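Local atomic coordinates of colicin B (Escherichia coli, PDB entry 1RH1), a protein that kills Escherichia coli and its close relatives by forming a channel that depolarises their cytoplasmic membrane, dissipating the energy of the cell. Residues V167-T172 / M182-G187; R103-N108 / A121-A126; K319-K324 / G412-A417; T323-V328 / F464-G469. All coordinates share one frame; numbering follows the deposited sequence.

How the contacts relate
The four contacts fall into two groups, one in each of the regions joined by the long helix 291-340. Contact 1 and contact 2 lie with centres 8 Å apart in the β-rich N-terminal region, which also holds the TonB box: strand 179-186 of the hairpin lies next to strand 121-128 in one antiparallel sheet, and the helix of 103-108 packs on it. Contact 3 and contact 4, centres 10 Å apart, share Thr323 and Lys324 of helix 291-340 and meet where Phe415 packs on Leu466, both in the pore-forming domain. Centres of contacts 1 and 4 are 44 Å apart, and their nearest atoms about 25 Å. Contact 1 also touches the TonB box, through Arg170 and Asp17.

Contact 1 of 4, residues V167-T172 / M182-G187; sequences VKYRLT and MAIIGG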
loop_
_atom_site.group_PDB
_atom_site.type_symbol
_atom_site.label_atom_id
_atom_site.label_comp_id
_atom_site.label_asym_id
_atom_site.label_seq_id
_atom_site.Cartn_x
_atom_site.Cartn_y
_atom_site.Cartn_z
ATOM N N VAL A 167 6.131 15.479 4.353
ATOM C CA VAL A 167 5.025 16.285 4.898
ATOM C C VAL A 167 4.248 15.579 6.009
ATOM O O VAL A 167 4.342 14.344 6.131
ATOM C CB VAL A 167 3.980 16.699 3.802
ATOM C CG1 VAL A 167 4.578 17.713 2.859
ATOM C CG2 VAL A 167 3.548 15.499 2.995
ATOM N N LYS A 168 3.491 16.321 6.838
ATOM C CA LYS A 168 2.678 15.670 7.868
ATOM C C LYS A 168 1.173 15.648 7.666
ATOM O O LYS A 168 0.468 14.844 8.273
ATOM C CB LYS A 168 2.889 16.273 9.256
ATOM C CG LYS A 168 2.767 17.752 9.399
ATOM C CD LYS A 168 2.903 18.141 10.847
ATOM C CE LYS A 168 3.054 19.652 10.822
ATOM N NZ LYS A 168 2.906 20.184 12.155
ATOM N N TYR A 169 0.701 16.571 6.836
ATOM C CA TYR A 169 -0.681 16.777 6.482
ATOM C C TYR A 169 -0.652 17.081 5.012
ATOM O O TYR A 169 0.329 17.595 4.480
ATOM C CB TYR A 169 -1.296 17.979 7.232
ATOM C CG TYR A 169 -1.563 17.616 8.684
ATOM C CD1 TYR A 169 -0.847 18.208 9.712
ATOM C CD2 TYR A 169 -2.476 16.601 8.990
ATOM C CE1 TYR A 169 -1.035 17.774 11.036
ATOM C CE2 TYR A 169 -2.669 16.160 10.303
ATOM C CZ TYR A 169 -1.942 16.746 11.331
ATOM O OH TYR A 169 -2.094 16.276 12.629
ATOM N N ARG A 170 -1.732 16.699 4.346
ATOM C CA ARG A 170 -1.948 16.991 2.952
ATOM C C ARG A 170 -3.396 17.336 2.737
ATOM O O ARG A 170 -4.288 16.891 3.451
ATOM C CB ARG A 170 -1.602 15.807 2.092
ATOM C CG ARG A 170 -0.105 15.697 1.862
ATOM C CD ARG A 170 0.272 14.571 0.905
ATOM N NE ARG A 170 -0.222 14.824 -0.434
ATOM C CZ ARG A 170 -0.833 13.910 -1.190
ATOM N NH1 ARG A 170 -1.238 14.273 -2.386
ATOM N NH2 ARG A 170 -1.062 12.652 -0.812
ATOM N N LEU A 171 -3.646 18.193 1.767
ATOM C CA LEU A 171 -4.992 18.552 1.392
ATOM C C LEU A 171 -5.292 18.005 -0.003
ATOM O O LEU A 171 -4.729 18.446 -0.997
ATOM C CB LEU A 171 -5.069 20.065 1.469
ATOM C CG LEU A 171 -5.608 20.721 2.711
ATOM C CD1 LEU A 171 -4.981 20.191 3.961
ATOM C CD2 LEU A 171 -5.352 22.174 2.573
ATOM N N THR A 172 -6.123 16.973 -0.117
ATOM C CA THR A 172 -6.523 16.357 -1.388
ATOM C C THR A 172 -7.995 15.987 -1.371
ATOM O O THR A 172 -8.732 16.544 -0.560
ATOM C CB THR A 172 -5.758 15.059 -1.709
ATOM O OG1 THR A 172 -5.829 14.213 -0.570
ATOM C CG2 THR A 172 -4.332 15.334 -2.102
ATOM N N MET A 182 -13.588 17.086 -0.231
ATOM C CA MET A 182 -12.222 17.568 -0.107
ATOM C C MET A 182 -11.836 17.396 1.350
ATOM O O MET A 182 -12.564 17.839 2.238
ATOM C CB MET A 182 -12.134 19.018 -0.529
ATOM C CG MET A 182 -12.277 19.097 -2.040
ATOM S SD MET A 182 -10.973 20.065 -2.802
ATOM C CE MET A 182 -9.600 19.106 -2.249
ATOM N N ALA A 183 -10.709 16.715 1.585
ATOM C CA ALA A 183 -10.284 16.298 2.907
ATOM C C ALA A 183 -8.865 16.600 3.293
ATOM O O ALA A 183 -8.061 16.956 2.443
ATOM C CB ALA A 183 -10.404 14.821 3.059
ATOM N N ILE A 184 -8.527 16.432 4.578
ATOM C CA ILE A 184 -7.156 16.557 5.042
ATOM C C ILE A 184 -6.642 15.185 5.404
ATOM O O ILE A 184 -7.152 14.534 6.305
ATOM C CB ILE A 184 -7.077 17.513 6.257
ATOM C CG1 ILE A 184 -5.660 17.496 6.771
ATOM C CG2 ILE A 184 -8.075 17.144 7.332
ATOM C CD1 ILE A 184 -5.492 18.360 8.007
ATOM N N ILE A 185 -5.642 14.691 4.700
ATOM C CA ILE A 185 -5.118 13.399 5.053
ATOM C C ILE A 185 -3.882 13.511 5.905
ATOM O O ILE A 185 -3.238 14.542 6.005
ATOM C CB ILE A 185 -4.835 12.589 3.780
ATOM C CG1 ILE A 185 -4.024 13.304 2.741
ATOM C CG2 ILE A 185 -6.183 12.293 3.188
ATOM C CD1 ILE A 185 -3.728 12.485 1.471
ATOM N N GLY A 186 -3.556 12.439 6.585
ATOM C CA GLY A 186 -2.391 12.399 7.442
ATOM C C GLY A 186 -2.246 11.037 8.079
ATOM O O GLY A 186 -2.981 10.119 7.735
ATOM N N GLY A 187 -1.276 10.881 8.975
ATOM C CA GLY A 187 -1.176 9.637 9.715
ATOM C C GLY A 187 -0.034 8.714 9.350
ATOM O O GLY A 187 0.483 8.050 10.240
HETATM O O HOH W 1 1.492 12.448 9.059
#
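Tyr169 meets Ile184 and Arg170 meets Ile185 across a β hairpin, strands 169-176 and 179-186, whose short segments run antiparallel, their axes 4.7 Å apart at the closest. Just before it, a water donates to Lys168 O (2.7 Å) and accepts from Gly187 N, bridging the two segments where both turn a corner. The Tyr169 ring brings CD2 to 3.6 Å from Ile184 CD1, on the face of the sheet that helix 99-110 covers. Arg170 forms a hydrogen-bonded pair with Ile185: Arg170 N gives to Ile185 O, and Ile185 N returns the bond to Arg170 O at 2.9 Å. Their side chains lie alongside one another, pointing the same way, with Arg170 CB 3.5 Å from Ile185 CG1. Beyond that the guanidinium makes salt bridges to Asp267 and to Asp17 of the TonB box, tying that motif to the hairpin. Leu171 crosses Ile184 on the Tyr169 face, its CD1 4.0 Å from Ile184 CG1. Thr172 pairs with Ala183 through two backbone bonds, and its OG1 sits 3.4 Å from Ile185 CD1. At the far end the bent Met182 chain curls back, setting CE 3.2 Å from Thr172 O.

Contact 2 of 4, residues R103-N108 / A121-A126; sequences RTVLEN and AAVSFA
Val105 and Leu106 of helix 99-110 close on Val123 and Ala121 of strand 121-128, the helix lying over one face of the sheet. The short segments run nearly antiparallel, 152° between their directions, with axes 7.7 Å apart at the closest. Val123 carries most of the contact on the strand side. Its CG1 is anti to the backbone N (chi1 -177°), and both of its methyls reach the helix: CG2 lies 3.7 Å from Val105 CG1 and also 3.7 Å from Leu106 N, while CG1 approaches Val105 CG1 to 3.8 Å. The two valine side chains cross at about a right angle. Leu106 instead slides past Val123 in the opposite direction, its CB 4.0 Å from Val123 CG2, and carries CD2 on to Ala121 CB at 3.7 Å.

Further out, Leu106 also packs on Tyr169 and Val123 on Ala102, one helical turn earlier than Leu106. The strand itself is positioned by backbone bonds: Ala121 pairs with Gly186 and Val123 with Ile184 of one neighbour, and Ala122 with Val255 of another. Past Val123 the strand has a classic β bulge, where Phe125 and Ala126 both face Met182.

The side chains that meet are all aliphatic. Between these two segments the hold is burial and the fit of methyl groups, with no hydrogen bond among them.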
loop_
_atom_site.group_PDB
_atom_site.type_symbol
_atom_site.label_atom_id
_atom_site.label_comp_id
_atom_site.label_asym_id
_atom_site.label_seq_id
_atom_site.Cartn_x
_atom_site.Cartn_y
_atom_site.Cartn_z
ATOM N N ARG A 103 -8.726 19.181 10.925
ATOM C CA ARG A 103 -7.426 18.763 11.392
ATOM C C ARG A 103 -7.560 18.310 12.817
ATOM O O ARG A 103 -6.978 17.293 13.188
ATOM C CB ARG A 103 -6.492 19.910 11.293
ATOM C CG ARG A 103 -5.070 19.611 11.723
ATOM C CD ARG A 103 -4.105 20.672 11.186
ATOM N NE ARG A 103 -4.641 22.025 11.250
ATOM C CZ ARG A 103 -4.683 22.838 10.180
ATOM N NH1 ARG A 103 -4.235 22.486 8.960
ATOM N NH2 ARG A 103 -5.212 24.049 10.353
ATOM N N THR A 104 -8.368 19.036 13.598
ATOM C CA THR A 104 -8.615 18.670 14.979
ATOM C C THR A 104 -9.231 17.293 15.055
ATOM O O THR A 104 -8.776 16.521 15.883
ATOM C CB THR A 104 -9.534 19.657 15.624
ATOM O OG1 THR A 104 -8.855 20.891 15.641
ATOM C CG2 THR A 104 -9.872 19.288 17.024
ATOM N N VAL A 105 -10.207 16.928 14.218
ATOM C CA VAL A 105 -10.761 15.582 14.215
ATOM C C VAL A 105 -9.721 14.578 13.739
ATOM O O VAL A 105 -9.652 13.476 14.286
ATOM C CB VAL A 105 -11.997 15.558 13.312
ATOM C CG1 VAL A 105 -12.566 14.170 13.137
ATOM C CG2 VAL A 105 -13.042 16.437 13.968
ATOM N N LEU A 106 -8.864 14.940 12.766
ATOM C CA LEU A 106 -7.842 14.026 12.286
ATOM C C LEU A 106 -6.872 13.733 13.401
ATOM O O LEU A 106 -6.712 12.558 13.694
ATOM C CB LEU A 106 -7.038 14.591 11.173
ATOM C CG LEU A 106 -6.692 13.717 10.011
ATOM C CD1 LEU A 106 -5.433 14.290 9.457
ATOM C CD2 LEU A 106 -6.411 12.292 10.360
ATOM N N GLU A 107 -6.290 14.752 14.062
ATOM C CA GLU A 107 -5.346 14.585 15.171
ATOM C C GLU A 107 -5.904 13.733 16.307
ATOM O O GLU A 107 -5.312 12.724 16.684
ATOM C CB GLU A 107 -4.956 15.942 15.717
ATOM C CG GLU A 107 -4.104 16.816 14.793
ATOM C CD GLU A 107 -3.751 18.227 15.303
ATOM O OE1 GLU A 107 -2.954 18.904 14.642
ATOM O OE2 GLU A 107 -4.266 18.674 16.340
ATOM N N ASN A 108 -7.078 14.114 16.826
ATOM C CA ASN A 108 -7.810 13.334 17.807
ATOM C C ASN A 108 -8.010 11.897 17.360
ATOM O O ASN A 108 -7.655 10.990 18.103
ATOM C CB ASN A 108 -9.188 13.901 18.074
ATOM C CG ASN A 108 -9.241 15.166 18.911
ATOM O OD1 ASN A 108 -10.262 15.460 19.522
ATOM N ND2 ASN A 108 -8.195 15.972 18.996
ATOM N N ALA A 121 -5.054 8.678 7.009
ATOM C CA ALA A 121 -6.373 8.825 7.587
ATOM C C ALA A 121 -6.932 10.142 7.073
ATOM O O ALA A 121 -6.173 11.078 6.797
ATOM C CB ALA A 121 -6.280 8.871 9.086
ATOM N N ALA A 122 -8.254 10.263 6.944
ATOM C CA ALA A 122 -8.808 11.453 6.352
ATOM C C ALA A 122 -10.018 11.973 7.065
ATOM O O ALA A 122 -10.781 11.198 7.622
ATOM C CB ALA A 122 -9.207 11.173 4.923
ATOM N N VAL A 123 -10.165 13.295 7.065
ATOM C CA VAL A 123 -11.361 13.943 7.544
ATOM C C VAL A 123 -11.777 15.062 6.570
ATOM O O VAL A 123 -11.001 15.962 6.277
ATOM C CB VAL A 123 -11.109 14.513 8.963
ATOM C CG1 VAL A 123 -12.417 15.127 9.459
ATOM C CG2 VAL A 123 -10.729 13.433 9.984
ATOM N N SER A 124 -12.997 15.078 6.023
ATOM C CA SER A 124 -13.450 16.108 5.089
ATOM C C SER A 124 -13.620 17.524 5.633
ATOM O O SER A 124 -14.058 17.665 6.768
ATOM C CB SER A 124 -14.792 15.693 4.477
ATOM O OG SER A 124 -15.793 15.556 5.478
ATOM N N PHE A 125 -13.302 18.567 4.846
ATOM C CA PHE A 125 -13.574 19.931 5.250
ATOM C C PHE A 125 -14.532 20.691 4.294
ATOM O O PHE A 125 -15.108 21.739 4.620
ATOM C CB PHE A 125 -12.214 20.636 5.432
ATOM C CG PHE A 125 -11.278 20.831 4.255
ATOM C CD1 PHE A 125 -11.402 21.961 3.447
ATOM C CD2 PHE A 125 -10.303 19.882 3.973
ATOM C CE1 PHE A 125 -10.559 22.128 2.360
ATOM C CE2 PHE A 125 -9.469 20.061 2.885
ATOM C CZ PHE A 125 -9.602 21.180 2.082
ATOM N N ALA A 126 -14.785 20.138 3.093
ATOM C CA ALA A 126 -15.758 20.656 2.126
ATOM C C ALA A 126 -16.238 19.528 1.245
ATOM O O ALA A 126 -15.458 18.648 0.879
ATOM C CB ALA A 126 -15.189 21.665 1.181
#

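Contact 3 of 4, residues K319-K324 / G412-A417; sequences KTVLTK and GKTFKA
Val321 of helix 291-340 drives one methyl into the loop segment 412-417, within the pore-forming domain, where it meets Thr414 and Phe415. With CG1 anti to the carbonyl carbon (chi1 -52°), that methyl lands against the backbone joining the two loop residues, 3.2 Å from Phe415 N and 3.6 Å from Thr414 C. Two side chains meet it there. Thr414 turns CG2 to the helix, 3.7 Å from Val321 CG1, and the same methyl brushes Lys324 CB one turn on, at 4.4 Å. Phe415 leaves its backbone pointing away from the helix, yet its ring returns, setting CD1 4.0 Å from Val321 CG1, which approaches the ring obliquely; the ring is also stacked with Tyr420 and touches Leu463 and Leu466.

Nearby, Thr320 OG1 comes to 3.8 Å of Lys413 O, and its hydrogen bond goes back into its own helix, to Asp317 O. Thr323 OG1 likewise donates to Thr320 O at 3.1 Å, from above the carbonyl plane and on the same face as Lys324 N.

These hydroxyls thus serve the helix; between the two segments the contact is van der Waals, centred on Val321 CG1.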
loop_
_atom_site.group_PDB
_atom_site.type_symbol
_atom_site.label_atom_id
_atom_site.label_comp_id
_atom_site.label_asym_id
_atom_site.label_seq_id
_atom_site.Cartn_x
_atom_site.Cartn_y
_atom_site.Cartn_z
ATOM N N LYS A 319 2.020 -15.380 6.346
ATOM C CA LYS A 319 3.042 -15.091 7.340
ATOM C C LYS A 319 2.839 -15.836 8.660
ATOM O O LYS A 319 3.810 -16.281 9.282
ATOM C CB LYS A 319 3.040 -13.595 7.585
ATOM C CG LYS A 319 3.996 -13.011 8.613
ATOM C CD LYS A 319 5.411 -13.010 8.047
ATOM C CE LYS A 319 6.118 -11.686 8.400
ATOM N NZ LYS A 319 7.260 -11.433 7.522
ATOM N N THR A 320 1.575 -16.013 9.087
ATOM C CA THR A 320 1.322 -16.670 10.354
ATOM C C THR A 320 1.499 -18.173 10.248
ATOM O O THR A 320 1.941 -18.772 11.226
ATOM C CB THR A 320 -0.113 -16.370 10.915
ATOM O OG1 THR A 320 -1.013 -17.269 10.308
ATOM C CG2 THR A 320 -0.584 -14.952 10.647
ATOM N N VAL A 321 1.175 -18.824 9.119
ATOM C CA VAL A 321 1.361 -20.277 9.045
ATOM C C VAL A 321 2.825 -20.598 8.810
ATOM O O VAL A 321 3.324 -21.631 9.242
ATOM C CB VAL A 321 0.496 -20.944 7.915
ATOM C CG1 VAL A 321 -0.906 -20.463 8.170
ATOM C CG2 VAL A 321 0.857 -20.573 6.494
ATOM N N LEU A 322 3.548 -19.692 8.159
ATOM C CA LEU A 322 4.962 -19.914 7.989
ATOM C C LEU A 322 5.652 -19.721 9.340
ATOM O O LEU A 322 6.531 -20.539 9.637
ATOM C CB LEU A 322 5.514 -18.943 6.921
ATOM C CG LEU A 322 5.173 -19.161 5.439
ATOM C CD1 LEU A 322 5.501 -17.892 4.688
ATOM C CD2 LEU A 322 5.947 -20.324 4.847
ATOM N N THR A 323 5.260 -18.747 10.204
ATOM C CA THR A 323 5.956 -18.616 11.483
ATOM C C THR A 323 5.611 -19.763 12.403
ATOM O O THR A 323 6.530 -20.290 13.019
ATOM C CB THR A 323 5.646 -17.336 12.266
ATOM O OG1 THR A 323 4.287 -17.392 12.661
ATOM C CG2 THR A 323 5.973 -16.102 11.453
ATOM N N LYS A 324 4.350 -20.197 12.508
ATOM C CA LYS A 324 4.062 -21.388 13.278
ATOM C C LYS A 324 4.805 -22.597 12.692
ATOM O O LYS A 324 5.338 -23.375 13.482
ATOM C CB LYS A 324 2.558 -21.660 13.291
ATOM C CG LYS A 324 2.065 -22.765 14.241
ATOM C CD LYS A 324 2.442 -22.426 15.680
ATOM C CE LYS A 324 1.695 -23.201 16.768
ATOM N NZ LYS A 324 2.008 -24.615 16.805
ATOM N N GLY A 412 -3.883 -20.488 16.848
ATOM C CA GLY A 412 -3.977 -19.050 16.599
ATOM C C GLY A 412 -4.980 -18.665 15.482
ATOM O O GLY A 412 -6.180 -18.484 15.748
ATOM N N LYS A 413 -4.498 -18.543 14.216
ATOM C CA LYS A 413 -5.253 -18.127 13.007
ATOM C C LYS A 413 -4.624 -18.682 11.708
ATOM O O LYS A 413 -4.654 -18.147 10.596
ATOM C CB LYS A 413 -5.296 -16.573 12.998
ATOM C CG LYS A 413 -6.658 -15.908 13.251
ATOM C CD LYS A 413 -6.423 -14.443 13.608
ATOM C CE LYS A 413 -6.386 -14.201 15.122
ATOM N NZ LYS A 413 -5.351 -14.968 15.788
ATOM N N THR A 414 -4.113 -19.875 11.937
ATOM C CA THR A 414 -3.295 -20.663 11.047
ATOM C C THR A 414 -3.954 -21.385 9.845
ATOM O O THR A 414 -4.454 -22.476 10.114
ATOM C CB THR A 414 -2.578 -21.640 11.997
ATOM O OG1 THR A 414 -2.174 -20.930 13.159
ATOM C CG2 THR A 414 -1.373 -22.270 11.343
ATOM N N PHE A 415 -4.009 -20.864 8.571
ATOM C CA PHE A 415 -4.432 -21.424 7.236
ATOM C C PHE A 415 -5.651 -20.834 6.486
ATOM O O PHE A 415 -5.369 -20.209 5.458
ATOM C CB PHE A 415 -4.751 -22.977 7.188
ATOM C CG PHE A 415 -3.748 -24.041 7.620
ATOM C CD1 PHE A 415 -2.445 -24.050 7.139
ATOM C CD2 PHE A 415 -4.173 -25.002 8.556
ATOM C CE1 PHE A 415 -1.562 -25.028 7.610
ATOM C CE2 PHE A 415 -3.284 -25.973 9.020
ATOM C CZ PHE A 415 -1.975 -25.983 8.545
ATOM N N LYS A 416 -6.928 -21.116 6.927
ATOM C CA LYS A 416 -8.324 -20.722 6.526
ATOM C C LYS A 416 -9.251 -21.858 6.006
ATOM O O LYS A 416 -8.863 -22.580 5.089
ATOM C CB LYS A 416 -8.349 -19.605 5.424
ATOM C CG LYS A 416 -9.626 -18.754 5.163
ATOM C CD LYS A 416 -10.033 -17.772 6.296
ATOM C CE LYS A 416 -9.202 -16.480 6.421
ATOM N NZ LYS A 416 -9.391 -15.801 7.701
ATOM N N ALA A 417 -10.487 -22.061 6.533
ATOM C CA ALA A 417 -11.482 -23.103 6.155
ATOM C C ALA A 417 -11.197 -24.613 6.248
ATOM O O ALA A 417 -10.308 -25.092 5.540
ATOM C CB ALA A 417 -11.958 -22.899 4.719
#

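Contact 4 of 4, residues T323-V328 / F464-G469; sequences TKTSEV and FSLTLG
Thr325 and Val328 of helix 291-340 face Ser465, Leu466 and Gly469 of helix 457-472, the two short segments running in the same general direction at 34° with their axes 9.2 Å apart. Leu466 has the largest share of the contact. Its chi1 of -77° sets CG anti to the carbonyl carbon, next to Thr325; its CD2 meets Val328 CG2 at 3.6 Å, the two side chains crossing at about a right angle. On the side of Thr325, Leu466 CG lies 3.4 Å from Thr325 OG1, a carbon set against a hydroxyl whose main hydrogen bond goes to Val321 O within its own helix, with a weak one to Ser462 OG of helix 457-472.

The other branch of Thr325, CG2, rests 3.5 Å from Ser465 CB. Ser465 OG is bonded within its helix, to Leu461 O. One turn along, Val328 CG1 packs directly on the bare backbone of Gly469, 3.8 Å from its C. Ser465 and Gly469, four residues apart, thus present two small surfaces to the longer helix, with Leu466 between them in sequence.

Helix 457-472 lies within a predicted transmembrane segment (455-475), here buried as in the soluble form of channel-forming colicins. Helix 342-357 completes this side, its Ile355 touching both Thr325 and Ser465, while helices 420-435 and 479-495 cover Phe464 and Leu468 on the side turned from helix 291-340.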
loop_
_atom_site.group_PDB
_atom_site.type_symbol
_atom_site.label_atom_id
_atom_site.label_comp_id
_atom_site.label_asym_id
_atom_site.label_seq_id
_atom_site.Cartn_x
_atom_site.Cartn_y
_atom_site.Cartn_z
ATOM N N THR A 323 5.260 -18.747 10.204
ATOM C CA THR A 323 5.956 -18.616 11.483
ATOM C C THR A 323 5.611 -19.763 12.403
ATOM O O THR A 323 6.530 -20.290 13.019
ATOM C CB THR A 323 5.646 -17.336 12.266
ATOM O OG1 THR A 323 4.287 -17.392 12.661
ATOM C CG2 THR A 323 5.973 -16.102 11.453
ATOM N N LYS A 324 4.350 -20.197 12.508
ATOM C CA LYS A 324 4.062 -21.388 13.278
ATOM C C LYS A 324 4.805 -22.597 12.692
ATOM O O LYS A 324 5.338 -23.375 13.482
ATOM C CB LYS A 324 2.558 -21.660 13.291
ATOM C CG LYS A 324 2.065 -22.765 14.241
ATOM C CD LYS A 324 2.442 -22.426 15.680
ATOM C CE LYS A 324 1.695 -23.201 16.768
ATOM N NZ LYS A 324 2.008 -24.615 16.805
ATOM N N THR A 325 4.947 -22.784 11.367
ATOM C CA THR A 325 5.640 -23.955 10.839
ATOM C C THR A 325 7.086 -23.992 11.288
ATOM O O THR A 325 7.557 -24.996 11.809
ATOM C CB THR A 325 5.572 -23.968 9.306
ATOM O OG1 THR A 325 4.204 -24.116 8.997
ATOM C CG2 THR A 325 6.303 -25.115 8.656
ATOM N N SER A 326 7.743 -22.840 11.156
ATOM C CA SER A 326 9.117 -22.619 11.570
ATOM C C SER A 326 9.325 -23.093 13.005
ATOM O O SER A 326 10.202 -23.900 13.287
ATOM C CB SER A 326 9.404 -21.151 11.463
ATOM O OG SER A 326 10.767 -20.892 11.701
ATOM N N GLU A 327 8.440 -22.669 13.901
ATOM C CA GLU A 327 8.492 -23.005 15.309
ATOM C C GLU A 327 8.327 -24.501 15.511
ATOM O O GLU A 327 9.098 -25.093 16.262
ATOM C CB GLU A 327 7.406 -22.188 15.945
ATOM C CG GLU A 327 7.182 -22.172 17.441
ATOM C CD GLU A 327 5.903 -21.390 17.785
ATOM O OE1 GLU A 327 4.910 -22.009 18.196
ATOM O OE2 GLU A 327 5.890 -20.162 17.624
ATOM N N VAL A 328 7.397 -25.151 14.809
ATOM C CA VAL A 328 7.180 -26.591 14.926
ATOM C C VAL A 328 8.357 -27.375 14.372
ATOM O O VAL A 328 8.771 -28.384 14.932
ATOM C CB VAL A 328 5.891 -26.966 14.182
ATOM C CG1 VAL A 328 5.683 -28.461 14.182
ATOM C CG2 VAL A 328 4.713 -26.302 14.870
ATOM N N PHE A 464 1.893 -29.237 5.143
ATOM C CA PHE A 464 2.615 -30.477 5.060
ATOM C C PHE A 464 3.604 -30.626 6.181
ATOM O O PHE A 464 3.719 -31.686 6.799
ATOM C CB PHE A 464 3.348 -30.531 3.766
ATOM C CG PHE A 464 4.092 -31.831 3.558
ATOM C CD1 PHE A 464 3.384 -33.012 3.362
ATOM C CD2 PHE A 464 5.478 -31.833 3.554
ATOM C CE1 PHE A 464 4.083 -34.193 3.161
ATOM C CE2 PHE A 464 6.167 -33.025 3.350
ATOM C CZ PHE A 464 5.468 -34.204 3.154
ATOM N N SER A 465 4.352 -29.545 6.396
ATOM C CA SER A 465 5.356 -29.525 7.446
ATOM C C SER A 465 4.710 -29.537 8.816
ATOM O O SER A 465 5.152 -30.303 9.656
ATOM C CB SER A 465 6.218 -28.299 7.317
ATOM O OG SER A 465 6.846 -28.292 6.047
ATOM N N LEU A 466 3.666 -28.742 9.057
ATOM C CA LEU A 466 2.906 -28.763 10.281
ATOM C C LEU A 466 2.287 -30.122 10.537
ATOM O O LEU A 466 2.516 -30.657 11.614
ATOM C CB LEU A 466 1.793 -27.783 10.242
ATOM C CG LEU A 466 2.135 -26.350 10.442
ATOM C CD1 LEU A 466 0.861 -25.546 10.356
ATOM C CD2 LEU A 466 2.738 -26.131 11.809
ATOM N N THR A 467 1.533 -30.733 9.605
ATOM C CA THR A 467 0.943 -32.058 9.801
ATOM C C THR A 467 2.021 -33.075 10.155
ATOM O O THR A 467 1.791 -33.855 11.080
ATOM C CB THR A 467 0.208 -32.553 8.525
ATOM O OG1 THR A 467 -0.797 -31.600 8.205
ATOM C CG2 THR A 467 -0.453 -33.904 8.726
ATOM N N LEU A 468 3.196 -33.073 9.491
ATOM C CA LEU A 468 4.236 -34.034 9.824
ATOM C C LEU A 468 4.929 -33.794 11.163
ATOM O O LEU A 468 5.095 -34.717 11.959
ATOM C CB LEU A 468 5.311 -34.059 8.746
ATOM C CG LEU A 468 4.990 -34.482 7.341
ATOM C CD1 LEU A 468 6.277 -34.897 6.664
ATOM C CD2 LEU A 468 4.061 -35.666 7.331
ATOM N N GLY A 469 5.319 -32.544 11.435
ATOM C CA GLY A 469 6.055 -32.146 12.621
ATOM C C GLY A 469 5.206 -32.223 13.862
ATOM O O GLY A 469 5.560 -32.921 14.805
#